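Local structure of endonuclease II (Enterobacteria phage t4, 2WSH) at residues A[106-111]-A[115-120]; A[100-105]-A[122-127]; A[29-34]-A[70-75]; A[15-20]-A[41-46]. The protein nicks and cleaves cytosine-containing double-stranded host DNA in a sequence-specific, magnesium-dependent manner, freeing nucleotides for phage DNA synthesis. The protein carries 1 engineered substitution. All coordinates share one frame; numbering follows the deposited sequence. Where two conformers were deposited one is given.

Contact 1: A[106-111]-A[115-120]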
loop_
_atom_site.group_PDB
_atom_site.type_symbol
_atom_site.label_atom_id
_atom_site.label_comp_id
_atom_site.label_asym_id
_atom_site.label_seq_id
_atom_site.Cartn_x
_atom_site.Cartn_y
_atom_site.Cartn_z
ATOM N N ASN A 106 3.019 6.325 -7.035
ATOM C CA ASN A 106 2.702 4.961 -7.436
ATOM C C ASN A 106 2.801 3.960 -6.292
ATOM O O ASN A 106 3.640 4.095 -5.403
ATOM C CB ASN A 106 3.592 4.536 -8.603
ATOM C CG ASN A 106 3.248 5.266 -9.884
ATOM O OD1 ASN A 106 2.303 4.902 -10.584
ATOM N ND2 ASN A 106 4.010 6.306 -10.195
ATOM N N LEU A 107 1.926 2.963 -6.318
ATOM C CA LEU A 107 1.951 1.895 -5.332
ATOM C C LEU A 107 2.098 0.558 -6.044
ATOM O O LEU A 107 1.436 0.301 -7.051
ATOM C CB LEU A 107 0.676 1.914 -4.490
ATOM C CG LEU A 107 0.527 3.123 -3.566
ATOM C CD1 LEU A 107 -0.906 3.252 -3.070
ATOM C CD2 LEU A 107 1.488 3.003 -2.402
ATOM N N SER A 108 2.978 -0.285 -5.524
ATOM C CA SER A 108 3.225 -1.584 -6.125
ATOM C C SER A 108 3.192 -2.679 -5.080
ATOM O O SER A 108 3.557 -2.468 -3.926
ATOM C CB SER A 108 4.567 -1.603 -6.852
ATOM O OG SER A 108 4.464 -0.951 -8.105
HETATM N N MSE A 109 2.744 -3.852 -5.503
HETATM C CA MSE A 109 2.715 -5.022 -4.648
HETATM C C MSE A 109 3.289 -6.178 -5.440
HETATM O O MSE A 109 2.968 -6.348 -6.614
HETATM C CB MSE A 109 1.282 -5.328 -4.228
HETATM C CG MSE A 109 1.067 -6.719 -3.686
HETATM SE SE MSE A 109 -0.844 -7.088 -3.539
HETATM C CE MSE A 109 -0.742 -9.021 -3.303
ATOM N N THR A 110 4.156 -6.959 -4.808
ATOM C CA THR A 110 4.748 -8.103 -5.480
ATOM C C THR A 110 4.582 -9.390 -4.686
ATOM O O THR A 110 4.884 -9.441 -3.493
ATOM C CB THR A 110 6.247 -7.879 -5.771
ATOM O OG1 THR A 110 6.406 -6.703 -6.575
ATOM C CG2 THR A 110 6.827 -9.074 -6.514
ATOM N N ASN A 111 4.079 -10.422 -5.355
ATOM C CA ASN A 111 4.134 -11.781 -4.829
ATOM C C ASN A 111 4.455 -12.751 -5.959
ATOM O O ASN A 111 4.989 -12.339 -6.991
ATOM C CB ASN A 111 2.845 -12.159 -4.096
ATOM C CG ASN A 111 1.608 -11.990 -4.953
ATOM O OD1 ASN A 111 1.675 -12.016 -6.182
ATOM N ND2 ASN A 111 0.463 -11.826 -4.302
ATOM N N THR A 115 4.047 -8.515 -10.273
ATOM C CA THR A 115 3.870 -7.205 -9.648
ATOM C C THR A 115 2.595 -6.504 -10.114
ATOM O O THR A 115 2.372 -6.329 -11.312
ATOM C CB THR A 115 5.085 -6.283 -9.896
ATOM O OG1 THR A 115 6.274 -6.910 -9.397
ATOM C CG2 THR A 115 4.897 -4.936 -9.195
HETATM N N MSE A 116 1.761 -6.122 -9.153
HETATM C CA MSE A 116 0.574 -5.320 -9.413
HETATM C C MSE A 116 0.888 -3.877 -9.039
HETATM O O MSE A 116 1.517 -3.624 -8.013
HETATM C CB MSE A 116 -0.612 -5.816 -8.583
HETATM C CG MSE A 116 -1.219 -7.154 -9.023
HETATM SE SE MSE A 116 -0.802 -8.675 -7.852
HETATM C CE MSE A 116 0.988 -8.986 -8.466
ATOM N N THR A 117 0.444 -2.934 -9.862
ATOM C CA THR A 117 0.758 -1.530 -9.621
ATOM C C THR A 117 -0.415 -0.596 -9.909
ATOM O O THR A 117 -1.219 -0.844 -10.809
ATOM C CB THR A 117 1.977 -1.080 -10.447
ATOM O OG1 THR A 117 2.216 0.317 -10.228
ATOM C CG2 THR A 117 1.736 -1.327 -11.929
ATOM N N ILE A 118 -0.498 0.482 -9.134
ATOM C CA ILE A 118 -1.537 1.490 -9.323
ATOM C C ILE A 118 -0.965 2.904 -9.243
ATOM O O ILE A 118 -0.234 3.237 -8.311
ATOM C CB ILE A 118 -2.664 1.353 -8.285
ATOM C CG1 ILE A 118 -3.752 2.402 -8.534
ATOM C CG2 ILE A 118 -2.123 1.502 -6.878
ATOM C CD1 ILE A 118 -4.435 2.267 -9.875
ATOM N N ALA A 119 -1.284 3.726 -10.238
ATOM C CA ALA A 119 -0.990 5.149 -10.171
ATOM C C ALA A 119 -2.142 5.795 -9.421
ATOM O O ALA A 119 -3.300 5.634 -9.802
ATOM C CB ALA A 119 -0.865 5.734 -11.568
ATOM N N THR A 120 -1.833 6.515 -8.348
ATOM C CA THR A 120 -2.887 7.051 -7.492
ATOM C C THR A 120 -3.747 8.111 -8.183
ATOM O O THR A 120 -4.864 8.376 -7.746
ATOM C CB THR A 120 -2.338 7.608 -6.160
ATOM O OG1 THR A 120 -1.470 8.715 -6.423
ATOM C CG2 THR A 120 -1.579 6.529 -5.402
#

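Contact 2: A[100-105]-A[122-127]. Engineered in segment 122-127: Ala125 (natural residue Glu).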
loop_
_atom_site.group_PDB
_atom_site.type_symbol
_atom_site.label_atom_id
_atom_site.label_comp_id
_atom_site.label_asym_id
_atom_site.label_seq_id
_atom_site.Cartn_x
_atom_site.Cartn_y
_atom_site.Cartn_z
ATOM N N TYR A 100 -3.339 24.262 -11.847
ATOM C CA TYR A 100 -2.714 23.804 -10.613
ATOM C C TYR A 100 -2.374 22.325 -10.739
ATOM O O TYR A 100 -3.006 21.599 -11.503
ATOM C CB TYR A 100 -3.660 23.996 -9.430
ATOM C CG TYR A 100 -3.833 25.428 -8.985
ATOM C CD1 TYR A 100 -3.306 25.866 -7.774
ATOM C CD2 TYR A 100 -4.530 26.342 -9.765
ATOM C CE1 TYR A 100 -3.467 27.175 -7.356
ATOM C CE2 TYR A 100 -4.693 27.652 -9.356
ATOM C CZ TYR A 100 -4.160 28.063 -8.151
ATOM O OH TYR A 100 -4.320 29.364 -7.737
ATOM N N ALA A 101 -1.385 21.872 -9.978
ATOM C CA ALA A 101 -1.008 20.464 -9.993
ATOM C C ALA A 101 -0.932 19.895 -8.585
ATOM O O ALA A 101 -0.400 20.535 -7.679
ATOM C CB ALA A 101 0.315 20.280 -10.706
ATOM N N ARG A 102 -1.464 18.689 -8.413
ATOM C CA ARG A 102 -1.344 17.959 -7.157
ATOM C C ARG A 102 -0.542 16.687 -7.395
ATOM O O ARG A 102 -0.987 15.788 -8.106
ATOM C CB ARG A 102 -2.720 17.623 -6.587
ATOM C CG ARG A 102 -2.697 16.573 -5.481
ATOM C CD ARG A 102 -4.097 16.318 -4.924
ATOM N NE ARG A 102 -4.167 15.079 -4.151
ATOM C CZ ARG A 102 -4.031 15.005 -2.830
ATOM N NH1 ARG A 102 -3.829 16.103 -2.114
ATOM N NH2 ARG A 102 -4.107 13.828 -2.224
ATOM N N GLN A 103 0.651 16.619 -6.814
ATOM C CA GLN A 103 1.554 15.502 -7.081
ATOM C C GLN A 103 1.014 14.187 -6.538
ATOM O O GLN A 103 0.690 14.078 -5.356
ATOM C CB GLN A 103 2.945 15.773 -6.508
ATOM C CG GLN A 103 3.982 14.714 -6.880
ATOM C CD GLN A 103 4.253 14.650 -8.372
ATOM O OE1 GLN A 103 4.740 15.610 -8.969
ATOM N NE2 GLN A 103 3.952 13.508 -8.980
ATOM N N CYS A 104 0.912 13.193 -7.411
ATOM C CA CYS A 104 0.514 11.855 -6.995
ATOM C C CYS A 104 1.698 10.900 -7.136
ATOM O O CYS A 104 2.768 11.295 -7.592
ATOM C CB CYS A 104 -0.685 11.364 -7.811
ATOM S SG CYS A 104 -2.260 12.191 -7.418
ATOM N N PHE A 105 1.504 9.644 -6.751
ATOM C CA PHE A 105 2.602 8.688 -6.732
ATOM C C PHE A 105 2.149 7.314 -7.201
ATOM O O PHE A 105 1.034 7.149 -7.698
ATOM C CB PHE A 105 3.174 8.585 -5.319
ATOM C CG PHE A 105 2.158 8.188 -4.293
ATOM C CD1 PHE A 105 2.079 6.879 -3.849
ATOM C CD2 PHE A 105 1.265 9.117 -3.790
ATOM C CE1 PHE A 105 1.138 6.509 -2.914
ATOM C CE2 PHE A 105 0.323 8.753 -2.854
ATOM C CZ PHE A 105 0.259 7.446 -2.417
ATOM N N ASP A 122 -5.196 7.610 -10.783
ATOM C CA ASP A 122 -6.324 6.797 -11.224
ATOM C C ASP A 122 -7.360 6.632 -10.121
ATOM O O ASP A 122 -8.544 6.434 -10.394
ATOM C CB ASP A 122 -5.847 5.428 -11.706
ATOM C CG ASP A 122 -5.219 5.484 -13.079
ATOM O OD1 ASP A 122 -5.408 6.502 -13.776
ATOM O OD2 ASP A 122 -4.540 4.509 -13.463
ATOM N N LEU A 123 -6.903 6.720 -8.876
ATOM C CA LEU A 123 -7.781 6.603 -7.715
ATOM C C LEU A 123 -8.384 7.943 -7.310
ATOM O O LEU A 123 -9.508 8.003 -6.818
ATOM C CB LEU A 123 -7.007 6.048 -6.519
ATOM C CG LEU A 123 -6.500 4.608 -6.569
ATOM C CD1 LEU A 123 -5.722 4.298 -5.296
ATOM C CD2 LEU A 123 -7.659 3.643 -6.751
ATOM N N GLU A 124 -7.622 9.016 -7.503
ATOM C CA GLU A 124 -8.004 10.321 -6.977
ATOM C C GLU A 124 -8.936 11.106 -7.896
ATOM O O GLU A 124 -9.862 11.766 -7.428
ATOM C CB GLU A 124 -6.759 11.151 -6.652
ATOM C CG GLU A 124 -5.990 10.660 -5.436
ATOM C CD GLU A 124 -5.097 11.729 -4.840
ATOM O OE1 GLU A 124 -5.000 12.823 -5.432
ATOM O OE2 GLU A 124 -4.495 11.475 -3.778
ATOM N N ALA A 125 -8.688 11.040 -9.199
ATOM C CA ALA A 125 -9.483 11.801 -10.157
ATOM C C ALA A 125 -10.984 11.569 -9.988
ATOM O O ALA A 125 -11.747 12.528 -9.902
ATOM C CB ALA A 125 -9.039 11.507 -11.587
ATOM N N PRO A 126 -11.415 10.294 -9.943
ATOM C CA PRO A 126 -12.840 9.998 -9.747
ATOM C C PRO A 126 -13.394 10.631 -8.476
ATOM O O PRO A 126 -14.546 11.073 -8.463
ATOM C CB PRO A 126 -12.866 8.472 -9.608
ATOM C CG PRO A 126 -11.667 8.010 -10.341
ATOM C CD PRO A 126 -10.624 9.070 -10.155
ATOM N N LEU A 127 -12.585 10.670 -7.421
ATOM C CA LEU A 127 -13.032 11.195 -6.132
ATOM C C LEU A 127 -13.108 12.722 -6.114
ATOM O O LEU A 127 -13.976 13.297 -5.459
ATOM C CB LEU A 127 -12.134 10.691 -5.001
ATOM C CG LEU A 127 -12.209 9.191 -4.702
ATOM C CD1 LEU A 127 -11.183 8.813 -3.657
ATOM C CD2 LEU A 127 -13.612 8.789 -4.251
#

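Contact 3: A[29-34]-A[70-75]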
loop_
_atom_site.group_PDB
_atom_site.type_symbol
_atom_site.label_atom_id
_atom_site.label_comp_id
_atom_site.label_asym_id
_atom_site.label_seq_id
_atom_site.Cartn_x
_atom_site.Cartn_y
_atom_site.Cartn_z
ATOM N N GLY A 29 -3.226 38.199 -29.949
ATOM C CA GLY A 29 -4.140 37.164 -29.503
ATOM C C GLY A 29 -3.599 35.746 -29.517
ATOM O O GLY A 29 -4.362 34.787 -29.636
ATOM N N SER A 30 -2.286 35.604 -29.392
ATOM C CA SER A 30 -1.675 34.281 -29.343
ATOM C C SER A 30 -1.277 33.917 -27.917
ATOM O O SER A 30 -0.706 34.738 -27.198
ATOM C CB SER A 30 -0.449 34.223 -30.253
ATOM O OG SER A 30 0.186 32.959 -30.164
ATOM N N ILE A 31 -1.583 32.689 -27.510
ATOM C CA ILE A 31 -1.154 32.195 -26.205
ATOM C C ILE A 31 0.368 32.129 -26.140
ATOM O O ILE A 31 0.992 31.297 -26.804
ATOM C CB ILE A 31 -1.736 30.797 -25.900
ATOM C CG1 ILE A 31 -3.256 30.865 -25.769
ATOM C CG2 ILE A 31 -1.126 30.231 -24.629
ATOM C CD1 ILE A 31 -3.923 29.512 -25.630
ATOM N N LYS A 32 0.962 33.010 -25.340
ATOM C CA LYS A 32 2.415 33.074 -25.221
ATOM C C LYS A 32 2.989 31.715 -24.849
ATOM O O LYS A 32 2.291 30.872 -24.286
ATOM C CB LYS A 32 2.829 34.115 -24.176
ATOM C CG LYS A 32 2.266 35.508 -24.414
ATOM C CD LYS A 32 2.786 36.485 -23.372
ATOM C CE LYS A 32 1.978 37.773 -23.356
ATOM N NZ LYS A 32 2.372 38.646 -22.214
ATOM N N GLN A 33 4.262 31.504 -25.173
ATOM C CA GLN A 33 4.938 30.253 -24.844
ATOM C C GLN A 33 5.072 30.071 -23.339
ATOM O O GLN A 33 4.977 31.030 -22.572
ATOM C CB GLN A 33 6.319 30.192 -25.501
ATOM C CG GLN A 33 6.283 29.926 -26.992
ATOM C CD GLN A 33 7.632 30.132 -27.650
ATOM O OE1 GLN A 33 8.590 29.413 -27.369
ATOM N NE2 GLN A 33 7.712 31.118 -28.537
ATOM N N LEU A 34 5.298 28.832 -22.922
ATOM C CA LEU A 34 5.379 28.510 -21.509
ATOM C C LEU A 34 6.780 28.057 -21.125
ATOM O O LEU A 34 7.267 27.032 -21.605
ATOM C CB LEU A 34 4.373 27.414 -21.161
ATOM C CG LEU A 34 2.940 27.641 -21.639
ATOM C CD1 LEU A 34 2.094 26.416 -21.353
ATOM C CD2 LEU A 34 2.339 28.884 -20.994
ATOM N N THR A 70 -1.368 24.638 -28.120
ATOM C CA THR A 70 -1.227 24.400 -29.551
ATOM C C THR A 70 -2.578 24.331 -30.257
ATOM O O THR A 70 -2.796 25.015 -31.256
ATOM C CB THR A 70 -0.450 23.107 -29.827
ATOM O OG1 THR A 70 0.860 23.216 -29.263
ATOM C CG2 THR A 70 -0.336 22.865 -31.328
ATOM N N ALA A 71 -3.480 23.507 -29.731
ATOM C CA ALA A 71 -4.815 23.369 -30.305
ATOM C C ALA A 71 -5.470 24.731 -30.481
ATOM O O ALA A 71 -6.090 25.005 -31.508
ATOM C CB ALA A 71 -5.686 22.467 -29.437
ATOM N N ILE A 72 -5.317 25.588 -29.477
ATOM C CA ILE A 72 -5.955 26.900 -29.492
ATOM C C ILE A 72 -5.275 27.851 -30.471
ATOM O O ILE A 72 -5.941 28.521 -31.262
ATOM C CB ILE A 72 -5.983 27.526 -28.077
ATOM C CG1 ILE A 72 -6.845 26.670 -27.142
ATOM C CG2 ILE A 72 -6.490 28.966 -28.133
ATOM C CD1 ILE A 72 -6.715 27.027 -25.677
ATOM N N ASN A 73 -3.949 27.911 -30.415
ATOM C CA ASN A 73 -3.189 28.772 -31.313
ATOM C C ASN A 73 -3.360 28.375 -32.777
ATOM O O ASN A 73 -3.371 29.229 -33.663
ATOM C CB ASN A 73 -1.705 28.777 -30.937
ATOM C CG ASN A 73 -1.413 29.646 -29.725
ATOM O OD1 ASN A 73 -2.294 30.339 -29.214
ATOM N ND2 ASN A 73 -0.167 29.621 -29.268
ATOM N N ARG A 74 -3.498 27.077 -33.023
ATOM C CA ARG A 74 -3.672 26.574 -34.382
ATOM C C ARG A 74 -5.134 26.606 -34.815
ATOM O O ARG A 74 -5.452 26.306 -35.965
ATOM C CB ARG A 74 -3.129 25.149 -34.499
ATOM C CG ARG A 74 -1.626 25.052 -34.329
ATOM C CD ARG A 74 -0.925 25.913 -35.366
ATOM N NE ARG A 74 0.525 25.910 -35.200
ATOM C CZ ARG A 74 1.376 26.389 -36.102
ATOM N NH1 ARG A 74 0.919 26.908 -37.236
ATOM N NH2 ARG A 74 2.681 26.351 -35.870
ATOM N N LYS A 75 -6.020 26.966 -33.892
ATOM C CA LYS A 75 -7.454 26.932 -34.159
ATOM C C LYS A 75 -7.852 25.546 -34.653
ATOM O O LYS A 75 -8.630 25.405 -35.594
ATOM C CB LYS A 75 -7.841 28.003 -35.182
ATOM C CG LYS A 75 -7.687 29.429 -34.666
ATOM C CD LYS A 75 -7.825 30.451 -35.784
ATOM C CE LYS A 75 -7.863 31.870 -35.234
ATOM N NZ LYS A 75 -6.700 32.160 -34.345
HETATM O O HOH W 1 -4.703 32.023 -29.463
#

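Contact 4: A[15-20]-A[41-46]. With PO4 (phosphate ion), chain E.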
loop_
_atom_site.group_PDB
_atom_site.type_symbol
_atom_site.label_atom_id
_atom_site.label_comp_id
_atom_site.label_asym_id
_atom_site.label_seq_id
_atom_site.Cartn_x
_atom_site.Cartn_y
_atom_site.Cartn_z
ATOM N N TYR A 15 -5.997 20.643 -0.368
ATOM C CA TYR A 15 -5.557 19.452 -1.085
ATOM C C TYR A 15 -4.172 19.600 -1.691
ATOM O O TYR A 15 -3.780 18.826 -2.564
ATOM C CB TYR A 15 -6.581 19.076 -2.153
ATOM C CG TYR A 15 -7.909 18.705 -1.555
ATOM C CD1 TYR A 15 -8.149 17.412 -1.110
ATOM C CD2 TYR A 15 -8.915 19.649 -1.404
ATOM C CE1 TYR A 15 -9.357 17.064 -0.547
ATOM C CE2 TYR A 15 -10.129 19.309 -0.841
ATOM C CZ TYR A 15 -10.343 18.015 -0.413
ATOM O OH TYR A 15 -11.547 17.663 0.150
ATOM N N SER A 16 -3.437 20.598 -1.218
ATOM C CA SER A 16 -2.063 20.812 -1.648
ATOM C C SER A 16 -1.926 20.899 -3.164
ATOM O O SER A 16 -1.053 20.269 -3.756
ATOM C CB SER A 16 -1.146 19.722 -1.089
ATOM O OG SER A 16 -1.007 19.855 0.318
ATOM N N PHE A 17 -2.797 21.679 -3.793
ATOM C CA PHE A 17 -2.606 22.017 -5.194
ATOM C C PHE A 17 -1.647 23.192 -5.268
ATOM O O PHE A 17 -1.838 24.203 -4.599
ATOM C CB PHE A 17 -3.934 22.380 -5.862
ATOM C CG PHE A 17 -4.745 21.189 -6.292
ATOM C CD1 PHE A 17 -4.560 20.625 -7.545
ATOM C CD2 PHE A 17 -5.704 20.644 -5.452
ATOM C CE1 PHE A 17 -5.307 19.533 -7.947
ATOM C CE2 PHE A 17 -6.455 19.551 -5.847
ATOM C CZ PHE A 17 -6.255 18.995 -7.095
ATOM N N ILE A 18 -0.604 23.046 -6.070
ATOM C CA ILE A 18 0.358 24.117 -6.255
ATOM C C ILE A 18 0.204 24.689 -7.660
ATOM O O ILE A 18 0.116 23.941 -8.633
ATOM C CB ILE A 18 1.787 23.615 -6.022
ATOM C CG1 ILE A 18 1.968 23.237 -4.550
ATOM C CG2 ILE A 18 2.806 24.669 -6.431
ATOM C CD1 ILE A 18 3.179 22.390 -4.284
ATOM N N LYS A 19 0.146 26.012 -7.760
ATOM C CA LYS A 19 -0.010 26.658 -9.057
ATOM C C LYS A 19 1.146 26.302 -9.973
ATOM O O LYS A 19 2.313 26.455 -9.614
ATOM C CB LYS A 19 -0.124 28.176 -8.922
ATOM C CG LYS A 19 -0.004 28.895 -10.256
ATOM C CD LYS A 19 -0.581 30.296 -10.205
ATOM C CE LYS A 19 -0.426 30.983 -11.550
ATOM N NZ LYS A 19 -1.022 32.345 -11.561
ATOM N N TYR A 20 0.811 25.822 -11.162
ATOM C CA TYR A 20 1.813 25.366 -12.106
ATOM C C TYR A 20 2.096 26.449 -13.134
ATOM O O TYR A 20 3.241 26.839 -13.329
ATOM C CB TYR A 20 1.350 24.078 -12.785
ATOM C CG TYR A 20 2.321 23.534 -13.808
ATOM C CD1 TYR A 20 3.564 23.042 -13.429
ATOM C CD2 TYR A 20 1.989 23.503 -15.155
ATOM C CE1 TYR A 20 4.452 22.543 -14.369
ATOM C CE2 TYR A 20 2.868 23.008 -16.098
ATOM C CZ TYR A 20 4.095 22.527 -15.702
ATOM O OH TYR A 20 4.961 22.030 -16.648
ATOM N N ASN A 41 2.835 12.644 -13.533
ATOM C CA ASN A 41 1.978 11.836 -12.672
ATOM C C ASN A 41 1.191 12.670 -11.662
ATOM O O ASN A 41 1.337 12.496 -10.453
ATOM C CB ASN A 41 2.827 10.791 -11.945
ATOM C CG ASN A 41 2.013 9.615 -11.449
ATOM O OD1 ASN A 41 2.426 8.906 -10.531
ATOM N ND2 ASN A 41 0.850 9.397 -12.056
ATOM N N VAL A 42 0.353 13.576 -12.154
ATOM C CA VAL A 42 -0.367 14.483 -11.268
ATOM C C VAL A 42 -1.852 14.590 -11.586
ATOM O O VAL A 42 -2.298 14.292 -12.698
ATOM C CB VAL A 42 0.206 15.916 -11.334
ATOM C CG1 VAL A 42 1.663 15.937 -10.897
ATOM C CG2 VAL A 42 0.051 16.473 -12.741
ATOM N N ILE A 43 -2.609 15.024 -10.588
ATOM C CA ILE A 43 -3.949 15.536 -10.807
ATOM C C ILE A 43 -3.771 17.010 -11.109
ATOM O O ILE A 43 -3.059 17.711 -10.393
ATOM C CB ILE A 43 -4.823 15.387 -9.555
ATOM C CG1 ILE A 43 -5.106 13.911 -9.276
ATOM C CG2 ILE A 43 -6.121 16.179 -9.704
ATOM C CD1 ILE A 43 -5.819 13.201 -10.411
ATOM N N TYR A 44 -4.380 17.484 -12.187
ATOM C CA TYR A 44 -4.311 18.907 -12.467
ATOM C C TYR A 44 -5.677 19.561 -12.392
ATOM O O TYR A 44 -6.703 18.909 -12.560
ATOM C CB TYR A 44 -3.591 19.201 -13.788
ATOM C CG TYR A 44 -4.335 18.855 -15.060
ATOM C CD1 TYR A 44 -5.103 19.809 -15.714
ATOM C CD2 TYR A 44 -4.229 17.593 -15.631
ATOM C CE1 TYR A 44 -5.763 19.515 -16.891
ATOM C CE2 TYR A 44 -4.893 17.286 -16.809
ATOM C CZ TYR A 44 -5.655 18.255 -17.432
ATOM O OH TYR A 44 -6.313 17.969 -18.601
ATOM N N ALA A 45 -5.677 20.852 -12.101
ATOM C CA ALA A 45 -6.912 21.591 -11.954
ATOM C C ALA A 45 -6.853 22.816 -12.846
ATOM O O ALA A 45 -5.845 23.520 -12.885
ATOM C CB ALA A 45 -7.119 21.995 -10.502
ATOM N N ILE A 46 -7.927 23.052 -13.584
ATOM C CA ILE A 46 -8.041 24.269 -14.362
ATOM C C ILE A 46 -8.935 25.227 -13.602
ATOM O O ILE A 46 -10.019 24.844 -13.156
ATOM C CB ILE A 46 -8.634 23.997 -15.754
ATOM C CG1 ILE A 46 -7.807 22.937 -16.479
ATOM C CG2 ILE A 46 -8.700 25.287 -16.569
ATOM C CD1 ILE A 46 -8.232 22.712 -17.916
HETATM P P PO4 E . -7.258 15.063 -20.302
HETATM O O1 PO4 E . -8.138 15.209 -19.084
HETATM O O2 PO4 E . -6.699 13.660 -20.365
HETATM O O3 PO4 E . -8.032 15.350 -21.570
HETATM O O4 PO4 E . -6.138 16.062 -20.165
#

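Contact 1: A[106-111]-A[115-120]
Thr115 meets Thr110 hydroxyl to hydroxyl, OG1 to OG1 at 2.8 Å, and either oxygen could be the donor. Both residues hold OG1 beside their own backbone N (chi1 -58° in each), which brings the two hydroxyls together on the sheet face shared by Ser108 and Thr117. Selenomethionine Met116 forms a hydrogen-bonded pair with selenomethionine Met109: Met116 N to Met109 O and Met109 N to Met116 O are both 2.8 Å. Its side chain bends so that CE comes to 3.8 Å from Met109 O. Thr117 sits opposite Ser108 in a non-hydrogen-bonded pair; the hydroxyl link is weak and not settled, as the Thr117 proton could also go to Leu107 O, and a second conformer of Thr117 adds to the doubt. The N-to-C directions of strands 106-111 and 115-119 are 167° apart, an antiparallel beta hairpin. A strand of the second subunit pairs antiparallel with 106-110, so the sheet continues across the tetramer interface. Ile118 and Leu107 repeat the double backbone link, with Ile118 N to Leu107 O at 2.8 Å and Leu107 N to Ile118 O at 3.0 Å. On the Met109 face, Ile118 CG2 packs on Leu107 CB at 3.7 Å. The CB of Ala119 lies 3.4 Å from Asn106 OD1.

Contact 2: A[100-105]-A[122-127]
Glu124 reaches from its helix to the guanidinium of Arg102 and is gripped side-on by two nitrogens, each bonded to a different carboxylate oxygen. Arg102 NE gives its hydrogen to Glu124 OE1 at 2.7 Å in a nearly straight bond. Arg102 NH2 meets Glu124 OE2 at 2.8 Å, straighter still at 178°. Both oxygens are met on their syn sides and lie near the guanidinium plane, yet the two flat groups are turned 31° from each other, so the pairing is twisted rather than coplanar. The arginine chain is extended from CG to NE, with CG anti to the backbone N (chi1 165°), and this sends the head out from strand 97-111 to meet the extended Glu124 side chain coming from helix 121-132. The salt bridge thus ties strand 97-111 of the GIY-YIG sheet to the helix that packs against it. That helix also holds Ala125, an engineered replacement of the natural Glu; in GIY-YIG nucleases a glutamate of this helix generally serves as the metal ligand. Cys104, buried like the other two, completes the contact: its SG lies 3.4 Å from Glu124 OE1, the oxygen that also receives Arg102 NE. The remaining nitrogen, Arg102 NH1, is hydrogen-bonded to Tyr15 O and forms a salt bridge with Glu112 of the third subunit, which links this buried pair to the assembly.

Contact 3: A[29-34]-A[70-75]
The carboxamide of Asn73 lies along the backbone of Ile31 and pairs with both of that residue's polar groups. Asn73 OD1 accepts from Ile31 N at 3.0 Å, with the donor nitrogen 18° out of the plane of the Asn73 amide carbonyl. In the other sense, Asn73 ND2 donates to Ile31 O at 3.2 Å, with an N-H...O angle of 170°, and approaches in the carbonyl plane on a lone pair. Asn73 keeps CG beside its backbone N (chi1 -77°), which turns the amide from the last turn of helix 61-73 toward the loop. A water donates to Asn73 OD1 at 2.9 Å and to Gly29 O at 2.8 Å, extending the link to the start of the segment. Beside these polar bonds, the CD1 methyl of Ile31 packs on Ile72 CG2 at 3.6 Å, the two side chains crossing at about a right angle; Leu91 of helix 82-92 also touches Ile31. Just beyond, Lys75 closes the helix in a Schellman motif. Ile31 O has a second donor in Arg69 NE. Because Asn73 gives and takes one bond with a single residue, its amide orientation is fixed: flipping it would set N-H against N-H and oxygen against oxygen.

Contact 4: A[15-20]-A[41-46]
In the core of the GIY-YIG domain, Phe17 packs on Ile43 and Ala45 of the strand whose Val42-Ile43-Tyr44 run matches, by sequence, the GIY element of the family. Phe17 CZ lies 3.8 Å from Ile43 CG2. The neighbouring ring atom, Phe17 CE1, is 4.0 Å from Ala45 CB and 3.8 Å from Ile43 O, so the CD1-CE1-CZ side of the ring lies obliquely against the strand, between two residues that point to the same side. No hydrogen bond crosses here; the contact is apolar and buried. With CG beside the backbone N (chi1 -81°), the Phe17 ring is placed so that CE1 and CZ meet Ile43 and Ala45. Tyr44 points away from Phe17, to the other face of the sheet. There its OH donates to phosphate O4 at 2.5 Å, a very short distance, with O4 in the ring plane at its edge. The ion probably came from the crystallisation liquor, but Tyr54, Arg64 and Lys83 also bind it, consistent with a place for a DNA phosphate in the active site; Tyr68 OH is a further partner of Tyr44 OH. Strand 97-111 runs between strands 18-23 and 42-48, with backbone bonds pairing Ala101 with Ile18 and Arg102 with Ile43. Phe128 of helix 121-132 meets the Phe17 ring edge-to-face, while helix 61-73 packs against Tyr44 through Leu61 and Arg64.

Overall arrangement
Strand 97-111 unites three of the contacts. It supplies one segment to contact 1 and one to contact 2, and it runs between the two strands of contact 4. Contacts 2 and 4 have centres about 8 Å apart and touch through Arg102 N and Ile43 O; contact 1 lies about 16 Å from contact 2, centre to centre, out on the hairpin. Contact 3 is remote, with its centre about 38 Å from that of contact 1, beyond the chain's centre. Along the sequence, the segments of contacts 4 and 3 alternate, then 100-105 and 122-127 bracket the hairpin. The catalytic core thus lies between a helix-loop junction and an arm; contacts 1, 2 and 4 all reach other subunits, whereas contact 3 touches none.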